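Local coordinates for protein SusD homolog (Bacteroides thetaiotaomicron, PDB 3SGH) that probably binds glycans at the outer membrane as a SusD-like lipoprotein, and may pass them to a SusC-like transporter, at residues V256-G261 with N389-T394; Y374-N377 with G381-G384. All blocks are in the same frame, centred on the assembly; numbering follows the deposited sequence. Where two conformers were deposited one is given.

Contact 1: V256-G261 with N389-T394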
# COMPACT_ATOMS: atom_id res chain seq x y z
N VAL A 256 -3.07 -13.58 8.57
CA VAL A 256 -3.69 -14.91 8.67
C VAL A 256 -4.25 -15.12 10.08
O VAL A 256 -5.36 -15.60 10.27
CB VAL A 256 -2.70 -16.05 8.29
CG1 VAL A 256 -3.35 -17.42 8.50
CG2 VAL A 256 -2.19 -15.87 6.80
N SER A 257 -3.48 -14.77 11.11
CA SER A 257 -3.94 -14.89 12.51
C SER A 257 -5.14 -14.00 12.85
O SER A 257 -6.08 -14.43 13.55
CB SER A 257 -2.78 -14.57 13.48
OG SER A 257 -1.81 -15.58 13.36
N TYR A 258 -5.16 -12.77 12.37
CA TYR A 258 -6.35 -11.96 12.58
C TYR A 258 -7.58 -12.67 11.96
O TYR A 258 -8.64 -12.82 12.58
CB TYR A 258 -6.23 -10.60 11.93
CG TYR A 258 -5.63 -9.46 12.79
CD1 TYR A 258 -4.27 -9.36 13.03
CD2 TYR A 258 -6.46 -8.49 13.30
CE1 TYR A 258 -3.76 -8.27 13.77
CE2 TYR A 258 -5.96 -7.43 14.01
CZ TYR A 258 -4.62 -7.33 14.26
OH TYR A 258 -4.17 -6.23 14.93
N MSE A 259 -7.43 -13.11 10.72
CA MSE A 259 -8.51 -13.78 9.99
C MSE A 259 -8.91 -15.17 10.53
O MSE A 259 -10.09 -15.52 10.51
CB MSE A 259 -8.14 -13.83 8.52
CG MSE A 259 -8.10 -12.42 7.90
SE MSE A 259 -7.59 -12.44 6.04
CE MSE A 259 -9.30 -13.06 5.31
N ASN A 260 -7.97 -15.92 11.09
CA ASN A 260 -8.28 -17.19 11.77
C ASN A 260 -9.16 -16.92 13.02
O ASN A 260 -10.15 -17.61 13.26
CB ASN A 260 -7.02 -17.95 12.16
CG ASN A 260 -6.42 -18.76 11.01
OD1 ASN A 260 -7.11 -19.13 10.06
ND2 ASN A 260 -5.14 -19.11 11.15
N GLY A 261 -8.79 -15.89 13.79
CA GLY A 261 -9.54 -15.52 15.00
C GLY A 261 -10.97 -15.15 14.65
O GLY A 261 -11.89 -15.49 15.40
N ASN A 389 -1.56 -11.79 19.91
CA ASN A 389 -2.16 -10.66 19.19
C ASN A 389 -2.48 -9.55 20.17
O ASN A 389 -3.10 -9.79 21.22
CB ASN A 389 -3.40 -11.13 18.44
CG ASN A 389 -3.75 -10.25 17.31
OD1 ASN A 389 -3.82 -9.03 17.45
ND2 ASN A 389 -4.00 -10.86 16.14
N GLN A 390 -2.07 -8.32 19.84
CA GLN A 390 -2.29 -7.26 20.77
C GLN A 390 -3.63 -6.60 20.52
O GLN A 390 -4.02 -5.77 21.33
CB GLN A 390 -1.13 -6.27 20.77
CG GLN A 390 0.17 -6.92 21.24
CD GLN A 390 1.29 -5.92 21.51
OE1 GLN A 390 1.13 -4.70 21.32
NE2 GLN A 390 2.44 -6.43 21.97
N SER A 391 -4.34 -7.01 19.47
CA SER A 391 -5.70 -6.53 19.24
C SER A 391 -6.79 -7.42 19.82
O SER A 391 -6.71 -8.66 19.75
CB SER A 391 -5.94 -6.37 17.74
OG SER A 391 -7.17 -5.74 17.46
N SER A 392 -7.84 -6.80 20.35
CA SER A 392 -9.00 -7.52 20.83
C SER A 392 -10.26 -7.07 20.10
O SER A 392 -11.39 -7.38 20.55
CB SER A 392 -9.15 -7.29 22.33
OG SER A 392 -9.06 -5.91 22.66
N ILE A 393 -10.06 -6.34 18.99
CA ILE A 393 -11.17 -5.67 18.31
C ILE A 393 -12.10 -6.68 17.64
O ILE A 393 -11.67 -7.57 16.90
CB ILE A 393 -10.65 -4.55 17.34
CG1 ILE A 393 -11.69 -3.44 17.14
CG2 ILE A 393 -10.17 -5.12 16.01
CD1 ILE A 393 -11.99 -2.56 18.43
N THR A 394 -13.40 -6.52 17.88
CA THR A 394 -14.40 -7.39 17.31
C THR A 394 -14.99 -6.77 16.06
O THR A 394 -14.77 -5.60 15.77
CB THR A 394 -15.53 -7.65 18.36
OG1 THR A 394 -16.08 -6.40 18.79
CG2 THR A 394 -14.97 -8.42 19.56

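Contact 2: Y374-N377 with G381-G384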
# COMPACT_ATOMS: atom_id res chain seq x y z
N TYR A 374 -0.84 -16.24 17.18
CA TYR A 374 -0.12 -16.98 16.18
C TYR A 374 0.71 -18.06 16.84
O TYR A 374 1.41 -17.77 17.80
CB TYR A 374 0.84 -16.04 15.45
CG TYR A 374 1.73 -16.77 14.49
CD1 TYR A 374 1.21 -17.35 13.33
CD2 TYR A 374 3.09 -16.86 14.71
CE1 TYR A 374 2.03 -18.03 12.46
CE2 TYR A 374 3.92 -17.54 13.82
CZ TYR A 374 3.38 -18.11 12.69
OH TYR A 374 4.18 -18.79 11.81
N VAL A 375 0.64 -19.28 16.31
CA VAL A 375 1.54 -20.36 16.71
C VAL A 375 2.21 -20.89 15.46
O VAL A 375 1.60 -20.97 14.38
CB VAL A 375 0.82 -21.50 17.47
CG1 VAL A 375 0.40 -21.03 18.89
CG2 VAL A 375 -0.36 -22.02 16.69
N ASP A 376 3.49 -21.23 15.62
CA ASP A 376 4.25 -21.85 14.56
C ASP A 376 4.69 -23.23 15.01
O ASP A 376 5.77 -23.40 15.60
CB ASP A 376 5.43 -20.99 14.18
CG ASP A 376 6.16 -21.54 12.94
OD1 ASP A 376 5.81 -22.67 12.46
OD2 ASP A 376 7.12 -20.86 12.46
N ASN A 377 3.82 -24.21 14.75
CA ASN A 377 4.02 -25.59 15.14
C ASN A 377 4.30 -26.49 13.95
O ASN A 377 4.51 -27.69 14.14
CB ASN A 377 2.74 -26.12 15.83
CG ASN A 377 2.53 -25.50 17.16
OD1 ASN A 377 3.50 -25.16 17.89
ND2 ASN A 377 1.26 -25.25 17.48
N GLY A 381 10.80 -26.72 16.60
CA GLY A 381 11.75 -25.73 17.09
C GLY A 381 11.42 -24.30 16.65
O GLY A 381 12.30 -23.45 16.65
N HIS A 382 10.16 -24.03 16.30
CA HIS A 382 9.76 -22.70 15.81
C HIS A 382 8.91 -21.90 16.79
O HIS A 382 8.35 -20.85 16.41
CB HIS A 382 8.99 -22.80 14.48
CG HIS A 382 9.86 -22.84 13.26
ND1 HIS A 382 9.48 -22.25 12.07
CD2 HIS A 382 11.05 -23.44 13.02
CE1 HIS A 382 10.42 -22.46 11.16
NE2 HIS A 382 11.41 -23.14 11.72
N THR A 383 8.73 -22.40 18.03
CA THR A 383 7.83 -21.70 18.96
C THR A 383 8.31 -20.32 19.39
O THR A 383 7.52 -19.57 19.93
CB THR A 383 7.47 -22.52 20.21
OG1 THR A 383 8.62 -22.62 21.07
CG2 THR A 383 6.93 -23.89 19.82
N GLY A 384 9.56 -19.96 19.11
CA GLY A 384 10.04 -18.60 19.29
C GLY A 384 9.41 -17.61 18.31
O GLY A 384 9.55 -16.39 18.49
O HOH W 1 7.58 -25.36 16.48

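Contact 1: V256-G261 with N389-T394
Tyr258, on helix 253-261, meets the loop residues Asn389 and Ser391 by van der Waals contact, and no hydrogen bond crosses between the two segments. Asn389 ND2 sits over one face of the phenol ring, 3.4 Å above the ring plane and displaced toward the rim, 3.5 Å from Tyr258 CD1. The ring and amide planes are 70° apart, so the amide stands steeply on the ring instead of lying flat against it. At the far end of the ring, Tyr258 OH abuts Ser391 CB at 3.3 Å; the hydroxyl also has a weak hydrogen bond with Arg436 N. An alanine in place of Tyr258 would probably open a gap next to Asn389 ND2 and Ser391 CB, and leave Trp415 without its edge-to-face ring partner.

In the SusD-like fold, built on an alpha-alpha superhelix, the irregular connection before helix 403-417 passes along helix 253-261, and the tyrosine side chain also touches Pro371 and, on helix 403-417, Thr412.

Polar bonds fix the loop's own shape. Asn389 forms an Asx turn, its OD1 accepting from Ser391 N at 2.9 Å with an N-H...O angle of 160°; its CG is anti to the backbone N (chi1 -157°), which carries the amide to the ring while OD1 turns back to its own chain. ND2 donates to Gly372 O, so both ends of this buried amide are engaged. Ser391 OG hydrogen-bonds to Glu408 OE2 and weakly accepts from Ile393 N, at 3.3 Å.

Contact 2: Y374-N377 with G381-G384
Asp376 and His382 each direct their CB toward the other segment, while the far end of the His382 ring leads away; their flat groups stand almost perpendicular, the carboxylate and imidazole planes 86° apart. The hydrogen bond between them is in plane for one partner and out of plane for the other. His382 ND1 donates to Asp376 OD2 at 2.8 Å; the oxygen lies within 4° of the ring plane, whereas the nitrogen comes in from above the carboxylate plane, 43° out of it. With CG anti to the backbone N, the carboxylate is directed at His382, Asp376 CG lying 3.5 Å from His382 CB.

The backbones are joined less directly. Asp376 O and Thr383 N are 4.0 Å apart, and a water links the chains, donating to Asp376 O at 2.8 Å and accepting from His382 N at 2.9 Å. One side-chain hydrogen bond and one water-mediated backbone link thus join two arms of the loop between helices 360-364 and 403-417.

Asp376 OD2 also accepts from Asn385 ND2, and OD1 is bonded to Tyr301 OH. This buried carboxylate therefore has partners on both oxygens; the bond from ND1 suits either charge state of the imidazole, though the nearby carboxylate would probably raise its affinity for a second proton.

Followed from the N terminus, the chain first reaches helix 253-261, which supplies the first half of contact 1. It then runs through 127 residues, among them helices 319-331 and 340-354, before returning at 389-394 to close that large loop. Contact 2 lies wholly within this excursion: 374-377 and 381-384 are separated by three residues and close a short loop shortly before contact 1 is completed. The two do not cross. Their centres are about 17 Å apart, yet they touch directly, Ser257 OG packing 3.4 Å from Tyr374 CB. The irregular connection between helices 360-364 and 403-417 is thus folded on itself in contact 2 and anchored to helix 253-261 in contact 1.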